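Local coordinates for protein nucleoside-diphosphate sugar epimerase (SulA family) (Corynebacterium glutamicum, PDB 3OH8) that probably acts as an NAD(P)-dependent epimerase of nucleoside-diphosphate sugars, with a Rossmann-type nucleotide-binding domain, at residues P194-H207 / L236-I250. Residues are numbered along the deposited sequence; the frame is centred on the assembly and turned at random.
Sequences PASDLLDGADVLVH and LAELVAESTQCTTMI
Gln-245 reaches across to the turn at Gly-201 with an extended chain, its CG anti to the backbone N (chi1 -175°), which brings the amide there. CB and CG pass the carbonyl of Ala-202, CG lying 3.4 Å from Ala-202 O; CD and OE1 then lie against the Gly-201 backbone, where a water links OE1 to Gly-201 N. NE2 ends the path with a bond of 3.0 Å to Asp-203 OD1; OD1 lies in the plane of the Gln-245 amide, whereas NE2 comes from above the carboxylate plane, 55° out of it. Asp-203 OD2 accepts from Thr-149 N, so each carboxylate oxygen has an N-H donor. Further along the chain, Leu-205 N donates to Thr-248 O, Leu-205 O accepts from Ile-250 N at 2.8 Å and Ile-250 O accepts from His-207 N (2.9 Å), a parallel ladder. On the sheet face that bears Leu-205 and Met-249, Leu-205 CD2 meets Val-240 CG2 (3.6 Å) and Leu-236 CG, while Leu-199 CD1 presses tightly on Leu-239 CB (3.4 Å). Strand 204-207, helix 222-242 (its 236-242 part antiparallel to the strand, 174°) and the parallel strand 248-254 form a beta-alpha-beta crossover of the Rossmann-type fold.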
ATOM      1  N   PRO A 194     -10.894  18.795  18.478  1.00 21.02           N
ATOM      2  CA  PRO A 194     -11.632  17.642  17.944  1.00 21.94           C
ATOM      3  C   PRO A 194     -12.969  17.403  18.661  1.00 26.21           C
ATOM      4  O   PRO A 194     -13.058  17.551  19.883  1.00 22.29           O
ATOM      5  CB  PRO A 194     -10.665  16.473  18.173  1.00 16.10           C
ATOM      6  CG  PRO A 194      -9.835  16.909  19.352  1.00 14.59           C
ATOM      7  CD  PRO A 194      -9.641  18.388  19.136  1.00 17.48           C
ATOM      8  N   ALA A 195     -13.996  17.044  17.894  1.00 22.29           N
ATOM      9  CA  ALA A 195     -15.325  16.808  18.444  1.00 24.53           C
ATOM     10  C   ALA A 195     -15.302  15.743  19.539  1.00 24.30           C
ATOM     11  O   ALA A 195     -14.613  14.734  19.417  1.00 21.11           O
ATOM     12  CB  ALA A 195     -16.286  16.401  17.336  1.00 23.05           C
ATOM     13  N   SER A 196     -16.067  15.965  20.603  1.00 26.63           N
ATOM     14  CA  SER A 196     -16.155  15.002  21.709  1.00 28.27           C
ATOM     15  C   SER A 196     -16.515  13.605  21.244  1.00 21.99           C
ATOM     16  O   SER A 196     -16.139  12.619  21.878  1.00 22.34           O
ATOM     17  CB  SER A 196     -17.206  15.443  22.733  1.00 27.83           C
ATOM     18  OG  SER A 196     -16.811  16.641  23.367  1.00 39.88           O
ATOM     19  N   ASP A 197     -17.261  13.533  20.151  1.00 19.91           N
ATOM     20  CA  ASP A 197     -17.809  12.271  19.672  1.00 23.94           C
ATOM     21  C   ASP A 197     -17.074  11.761  18.426  1.00 24.38           C
ATOM     22  O   ASP A 197     -17.586  10.907  17.692  1.00 20.77           O
ATOM     23  CB  ASP A 197     -19.305  12.438  19.365  1.00 27.08           C
ATOM     24  CG  ASP A 197     -19.568  13.373  18.177  1.00 27.09           C
ATOM     25  OD1 ASP A 197     -18.632  14.067  17.724  1.00 23.72           O
ATOM     26  OD2 ASP A 197     -20.716  13.411  17.691  1.00 25.18           O
ATOM     27  N   LEU A 198     -15.878  12.291  18.186  1.00 22.25           N
ATOM     28  CA  LEU A 198     -15.133  11.978  16.966  1.00 17.78           C
ATOM     29  C   LEU A 198     -14.860  10.483  16.814  1.00 18.72           C
ATOM     30  O   LEU A 198     -14.856   9.944  15.701  1.00 18.58           O
ATOM     31  CB  LEU A 198     -13.803  12.747  16.951  1.00 19.46           C
ATOM     32  CG  LEU A 198     -13.167  12.859  15.561  1.00 21.04           C
ATOM     33  CD1 LEU A 198     -14.119  13.552  14.596  1.00 18.59           C
ATOM     34  CD2 LEU A 198     -11.830  13.589  15.616  1.00 22.91           C
ATOM     35  N   LEU A 199     -14.642   9.804  17.935  1.00 16.67           N
ATOM     36  CA  LEU A 199     -14.212   8.409  17.882  1.00 16.57           C
ATOM     37  C   LEU A 199     -15.336   7.417  18.154  1.00 19.81           C
ATOM     38  O   LEU A 199     -15.099   6.207  18.249  1.00 22.11           O
ATOM     39  CB  LEU A 199     -13.044   8.169  18.850  1.00 16.25           C
ATOM     40  CG  LEU A 199     -11.854   9.122  18.717  1.00 17.89           C
ATOM     41  CD1 LEU A 199     -10.760   8.770  19.741  1.00 19.99           C
ATOM     42  CD2 LEU A 199     -11.279   9.105  17.304  1.00 13.98           C
ATOM     43  N   ASP A 200     -16.569   7.904  18.234  1.00 20.29           N
ATOM     44  CA  ASP A 200     -17.678   6.995  18.528  1.00 24.38           C
ATOM     45  C   ASP A 200     -17.740   5.863  17.512  1.00 22.23           C
ATOM     46  O   ASP A 200     -17.604   6.079  16.300  1.00 22.40           O
ATOM     47  CB  ASP A 200     -19.027   7.726  18.567  1.00 26.26           C
ATOM     48  CG  ASP A 200     -19.154   8.695  19.742  1.00 30.31           C
ATOM     49  OD1 ASP A 200     -18.246   8.771  20.605  1.00 29.92           O
ATOM     50  OD2 ASP A 200     -20.191   9.385  19.787  1.00 34.55           O
ATOM     51  N   GLY A 201     -17.964   4.654  18.006  1.00 23.04           N
ATOM     52  CA  GLY A 201     -18.090   3.501  17.132  1.00 23.00           C
ATOM     53  C   GLY A 201     -16.762   2.862  16.732  1.00 24.22           C
ATOM     54  O   GLY A 201     -16.741   1.792  16.126  1.00 22.67           O
ATOM     55  N   ALA A 202     -15.645   3.506  17.053  1.00 19.14           N
ATOM     56  CA  ALA A 202     -14.349   2.953  16.646  1.00 17.05           C
ATOM     57  C   ALA A 202     -13.732   2.045  17.696  1.00 19.89           C
ATOM     58  O   ALA A 202     -13.752   2.355  18.892  1.00 21.21           O
ATOM     59  CB  ALA A 202     -13.370   4.075  16.273  1.00 17.37           C
ATOM     60  N   ASP A 203     -13.184   0.921  17.239  1.00 19.98           N
ATOM     61  CA  ASP A 203     -12.408   0.036  18.099  1.00 18.91           C
ATOM     62  C   ASP A 203     -10.949   0.486  18.211  1.00 20.50           C
ATOM     63  O   ASP A 203     -10.309   0.305  19.254  1.00 18.24           O
ATOM     64  CB  ASP A 203     -12.472  -1.398  17.564  1.00 17.30           C
ATOM     65  CG  ASP A 203     -13.896  -1.907  17.471  1.00 21.97           C
ATOM     66  OD1 ASP A 203     -14.536  -2.054  18.530  1.00 19.92           O
ATOM     67  OD2 ASP A 203     -14.373  -2.130  16.342  1.00 20.12           O
ATOM     68  N   VAL A 204     -10.430   1.072  17.136  1.00 13.38           N
ATOM     69  CA  VAL A 204      -9.026   1.471  17.083  1.00 15.00           C
ATOM     70  C   VAL A 204      -8.896   2.829  16.434  1.00 13.50           C
ATOM     71  O   VAL A 204      -9.618   3.128  15.492  1.00 15.72           O
ATOM     72  CB  VAL A 204      -8.205   0.473  16.239  1.00 14.20           C
ATOM     73  CG1 VAL A 204      -6.731   0.889  16.182  1.00 10.38           C
ATOM     74  CG2 VAL A 204      -8.336  -0.944  16.796  1.00 20.25           C
ATOM     75  N   LEU A 205      -7.978   3.650  16.930  1.00 14.18           N
ATOM     76  CA  LEU A 205      -7.640   4.895  16.249  1.00 14.05           C
ATOM     77  C   LEU A 205      -6.283   4.768  15.585  1.00 15.41           C
ATOM     78  O   LEU A 205      -5.306   4.397  16.234  1.00 14.62           O
ATOM     79  CB  LEU A 205      -7.592   6.070  17.231  1.00 13.08           C
ATOM     80  CG  LEU A 205      -6.985   7.340  16.612  1.00 14.95           C
ATOM     81  CD1 LEU A 205      -7.879   7.913  15.490  1.00 12.74           C
ATOM     82  CD2 LEU A 205      -6.675   8.394  17.688  1.00 15.09           C
ATOM     83  N   VAL A 206      -6.215   5.081  14.296  1.00 13.45           N
ATOM     84  CA  VAL A 206      -4.919   5.198  13.627  1.00 13.70           C
ATOM     85  C   VAL A 206      -4.654   6.662  13.291  1.00 16.52           C
ATOM     86  O   VAL A 206      -5.405   7.279  12.527  1.00 14.37           O
ATOM     87  CB  VAL A 206      -4.856   4.329  12.345  1.00 13.02           C
ATOM     88  CG1 VAL A 206      -3.504   4.496  11.642  1.00 13.06           C
ATOM     89  CG2 VAL A 206      -5.080   2.884  12.715  1.00 14.64           C
ATOM     90  N   HIS A 207      -3.599   7.221  13.887  1.00 16.97           N
ATOM     91  CA  HIS A 207      -3.286   8.636  13.720  1.00 14.78           C
ATOM     92  C   HIS A 207      -2.085   8.796  12.805  1.00 13.95           C
ATOM     93  O   HIS A 207      -0.932   8.609  13.218  1.00 15.29           O
ATOM     94  CB  HIS A 207      -2.994   9.304  15.066  1.00 15.00           C
ATOM     95  CG  HIS A 207      -2.785  10.781  14.955  1.00 15.69           C
ATOM     96  ND1 HIS A 207      -1.870  11.466  15.728  1.00 18.01           N
ATOM     97  CD2 HIS A 207      -3.365  11.705  14.157  1.00  9.24           C
ATOM     98  CE1 HIS A 207      -1.902  12.749  15.412  1.00 14.25           C
ATOM     99  NE2 HIS A 207      -2.805  12.920  14.460  1.00 17.96           N
ATOM    100  N   LEU A 236      -6.349  13.952  20.467  1.00 14.15           N
ATOM    101  CA  LEU A 236      -6.865  12.663  20.008  1.00 18.21           C
ATOM    102  C   LEU A 236      -6.645  11.598  21.097  1.00 17.44           C
ATOM    103  O   LEU A 236      -7.522  10.777  21.376  1.00 18.52           O
ATOM    104  CB  LEU A 236      -6.165  12.246  18.712  1.00 19.71           C
ATOM    105  CG  LEU A 236      -6.850  12.315  17.337  1.00 26.05           C
ATOM    106  CD1 LEU A 236      -8.368  12.602  17.379  1.00 21.14           C
ATOM    107  CD2 LEU A 236      -6.129  13.294  16.473  1.00 23.83           C
ATOM    108  N   ALA A 237      -5.466  11.605  21.704  1.00 19.60           N
ATOM    109  CA  ALA A 237      -5.161  10.641  22.764  1.00 18.19           C
ATOM    110  C   ALA A 237      -6.153  10.764  23.917  1.00 16.75           C
ATOM    111  O   ALA A 237      -6.572   9.762  24.499  1.00 15.98           O
ATOM    112  CB  ALA A 237      -3.734  10.812  23.256  1.00 21.53           C
ATOM    113  N   GLU A 238      -6.545  11.990  24.234  1.00 17.36           N
ATOM    114  CA  GLU A 238      -7.541  12.202  25.275  1.00 18.34           C
ATOM    115  C   GLU A 238      -8.870  11.571  24.905  1.00 20.67           C
ATOM    116  O   GLU A 238      -9.522  10.956  25.747  1.00 19.31           O
ATOM    117  CB  GLU A 238      -7.708  13.700  25.575  1.00 18.89           C
ATOM    118  CG  GLU A 238      -6.470  14.288  26.247  1.00 21.11           C
ATOM    119  CD  GLU A 238      -6.530  15.791  26.441  1.00 28.92           C
ATOM    120  OE1 GLU A 238      -7.502  16.423  25.982  1.00 28.68           O
ATOM    121  OE2 GLU A 238      -5.591  16.343  27.048  1.00 29.67           O
ATOM    122  N   LEU A 239      -9.282  11.726  23.648  1.00 19.29           N
ATOM    123  CA  LEU A 239     -10.522  11.112  23.204  1.00 22.33           C
ATOM    124  C   LEU A 239     -10.411   9.595  23.297  1.00 22.03           C
ATOM    125  O   LEU A 239     -11.367   8.915  23.671  1.00 19.40           O
ATOM    126  CB  LEU A 239     -10.877  11.548  21.783  1.00 24.61           C
ATOM    127  CG  LEU A 239     -11.242  13.024  21.599  1.00 21.71           C
ATOM    128  CD1 LEU A 239     -11.552  13.316  20.131  1.00 21.92           C
ATOM    129  CD2 LEU A 239     -12.418  13.422  22.499  1.00 20.22           C
ATOM    130  N   VAL A 240      -9.238   9.063  22.968  1.00 20.18           N
ATOM    131  CA  VAL A 240      -9.029   7.631  23.090  1.00 20.94           C
ATOM    132  C   VAL A 240      -9.196   7.245  24.560  1.00 20.58           C
ATOM    133  O   VAL A 240      -9.898   6.292  24.890  1.00 22.54           O
ATOM    134  CB  VAL A 240      -7.640   7.199  22.566  1.00 17.48           C
ATOM    135  CG1 VAL A 240      -7.369   5.744  22.915  1.00 19.06           C
ATOM    136  CG2 VAL A 240      -7.553   7.408  21.063  1.00 17.31           C
ATOM    137  N   ALA A 241      -8.560   8.010  25.438  1.00 24.09           N
ATOM    138  CA  ALA A 241      -8.667   7.766  26.870  1.00 27.01           C
ATOM    139  C   ALA A 241     -10.130   7.740  27.306  1.00 28.68           C
ATOM    140  O   ALA A 241     -10.532   6.886  28.089  1.00 29.56           O
ATOM    141  CB  ALA A 241      -7.908   8.834  27.640  1.00 24.73           C
ATOM    142  N   GLU A 242     -10.929   8.664  26.784  1.00 27.90           N
ATOM    143  CA  GLU A 242     -12.305   8.820  27.250  1.00 27.66           C
ATOM    144  C   GLU A 242     -13.267   7.786  26.676  1.00 28.63           C
ATOM    145  O   GLU A 242     -14.366   7.596  27.199  1.00 28.04           O
ATOM    146  CB  GLU A 242     -12.804  10.238  26.955  1.00 28.46           C
ATOM    147  CG  GLU A 242     -11.938  11.311  27.603  1.00 35.12           C
ATOM    148  CD  GLU A 242     -12.110  12.688  26.966  1.00 39.35           C
ATOM    149  OE1 GLU A 242     -13.097  12.896  26.217  1.00 36.33           O
ATOM    150  OE2 GLU A 242     -11.248  13.560  27.219  1.00 41.20           O
ATOM    151  N   SER A 243     -12.858   7.119  25.599  1.00 24.98           N
ATOM    152  CA  SER A 243     -13.735   6.168  24.920  1.00 28.64           C
ATOM    153  C   SER A 243     -13.705   4.811  25.611  1.00 33.38           C
ATOM    154  O   SER A 243     -12.652   4.344  26.026  1.00 39.90           O
ATOM    155  CB  SER A 243     -13.318   6.017  23.457  1.00 27.77           C
ATOM    156  OG  SER A 243     -14.023   4.959  22.828  1.00 27.54           O
ATOM    157  N   THR A 244     -14.863   4.179  25.745  1.00 27.15           N
ATOM    158  CA  THR A 244     -14.906   2.833  26.307  1.00 34.01           C
ATOM    159  C   THR A 244     -14.643   1.800  25.220  1.00 34.09           C
ATOM    160  O   THR A 244     -14.059   0.749  25.482  1.00 40.17           O
ATOM    161  CB  THR A 244     -16.257   2.532  26.981  1.00 42.46           C
ATOM    162  OG1 THR A 244     -17.315   3.117  26.210  1.00 48.76           O
ATOM    163  CG2 THR A 244     -16.282   3.113  28.384  1.00 43.26           C
ATOM    164  N   GLN A 245     -15.049   2.110  23.994  1.00 22.83           N
ATOM    165  CA  GLN A 245     -14.872   1.175  22.892  1.00 20.41           C
ATOM    166  C   GLN A 245     -13.472   1.253  22.275  1.00 21.13           C
ATOM    167  O   GLN A 245     -12.956   0.255  21.781  1.00 23.39           O
ATOM    168  CB  GLN A 245     -15.938   1.381  21.809  1.00 23.25           C
ATOM    169  CG  GLN A 245     -15.883   0.343  20.667  1.00 19.60           C
ATOM    170  CD  GLN A 245     -16.977   0.546  19.633  1.00 27.60           C
ATOM    171  OE1 GLN A 245     -17.858   1.390  19.803  1.00 25.06           O
ATOM    172  NE2 GLN A 245     -16.924  -0.228  18.547  1.00 28.29           N
ATOM    173  N   CYS A 246     -12.854   2.428  22.294  1.00 19.45           N
ATOM    174  CA  CYS A 246     -11.541   2.552  21.654  1.00 19.69           C
ATOM    175  C   CYS A 246     -10.429   1.991  22.544  1.00 22.09           C
ATOM    176  O   CYS A 246     -10.043   2.567  23.570  1.00 26.79           O
ATOM    177  CB  CYS A 246     -11.243   3.981  21.198  1.00 21.09           C
ATOM    178  SG  CYS A 246      -9.902   4.103  19.941  1.00 23.03           S
ATOM    179  N   THR A 247      -9.915   0.858  22.098  1.00 18.58           N
ATOM    180  CA  THR A 247      -9.004   0.024  22.847  1.00 26.06           C
ATOM    181  C   THR A 247      -7.561   0.370  22.541  1.00 24.08           C
ATOM    182  O   THR A 247      -6.652   0.013  23.286  1.00 18.52           O
ATOM    183  CB  THR A 247      -9.246  -1.430  22.390  1.00 32.05           C
ATOM    184  OG1 THR A 247     -10.341  -1.988  23.134  1.00 37.43           O
ATOM    185  CG2 THR A 247      -8.023  -2.284  22.561  1.00 37.41           C
ATOM    186  N   THR A 248      -7.350   1.063  21.427  1.00 18.16           N
ATOM    187  CA  THR A 248      -6.025   1.095  20.824  1.00 20.21           C
ATOM    188  C   THR A 248      -5.746   2.382  20.068  1.00 18.32           C
ATOM    189  O   THR A 248      -6.600   2.855  19.328  1.00 20.49           O
ATOM    190  CB  THR A 248      -5.881  -0.092  19.847  1.00 18.68           C
ATOM    191  OG1 THR A 248      -6.133  -1.315  20.553  1.00 20.68           O
ATOM    192  CG2 THR A 248      -4.489  -0.133  19.250  1.00 19.63           C
HETATM  193  N   MSE A 249      -4.541   2.930  20.247  1.00 16.12           N
HETATM  194  CA  MSE A 249      -4.085   4.060  19.448  1.00 13.75           C
HETATM  195  C   MSE A 249      -2.788   3.687  18.746  1.00 12.83           C
HETATM  196  O   MSE A 249      -1.757   3.444  19.396  1.00 14.72           O
HETATM  197  CB  MSE A 249      -3.895   5.330  20.306  1.00 14.04           C
HETATM  198  CG  MSE A 249      -3.541   6.591  19.504  1.00 14.05           C
HETATM  199 SE   MSE A 249      -3.400   8.121  20.468  1.00 27.53          SE
HETATM  200  CE  MSE A 249      -3.088   9.300  19.171  1.00 23.87           C
ATOM    201  N   ILE A 250      -2.848   3.595  17.418  1.00 14.65           N
ATOM    202  CA  ILE A 250      -1.652   3.396  16.607  1.00 15.40           C
ATOM    203  C   ILE A 250      -1.236   4.743  16.031  1.00 17.18           C
ATOM    204  O   ILE A 250      -1.937   5.302  15.186  1.00 17.26           O
ATOM    205  CB  ILE A 250      -1.912   2.420  15.435  1.00 17.11           C
ATOM    206  CG1 ILE A 250      -2.515   1.110  15.954  1.00 18.75           C
ATOM    207  CG2 ILE A 250      -0.613   2.141  14.674  1.00 15.61           C
ATOM    208  CD1 ILE A 250      -1.719   0.490  17.112  1.00 20.04           C
TER
HETATM  209  O   HOH W   1     -14.749  15.321  25.246  1.00 65.99           O
HETATM  210  O   HOH W   2     -14.604   4.670  20.318  1.00 34.33           O
HETATM  211  O   HOH W   3     -18.124   4.047  20.830  1.00 31.88           O
HETATM  212  O   HOH W   4     -13.580  -2.346  20.959  1.00 27.44           O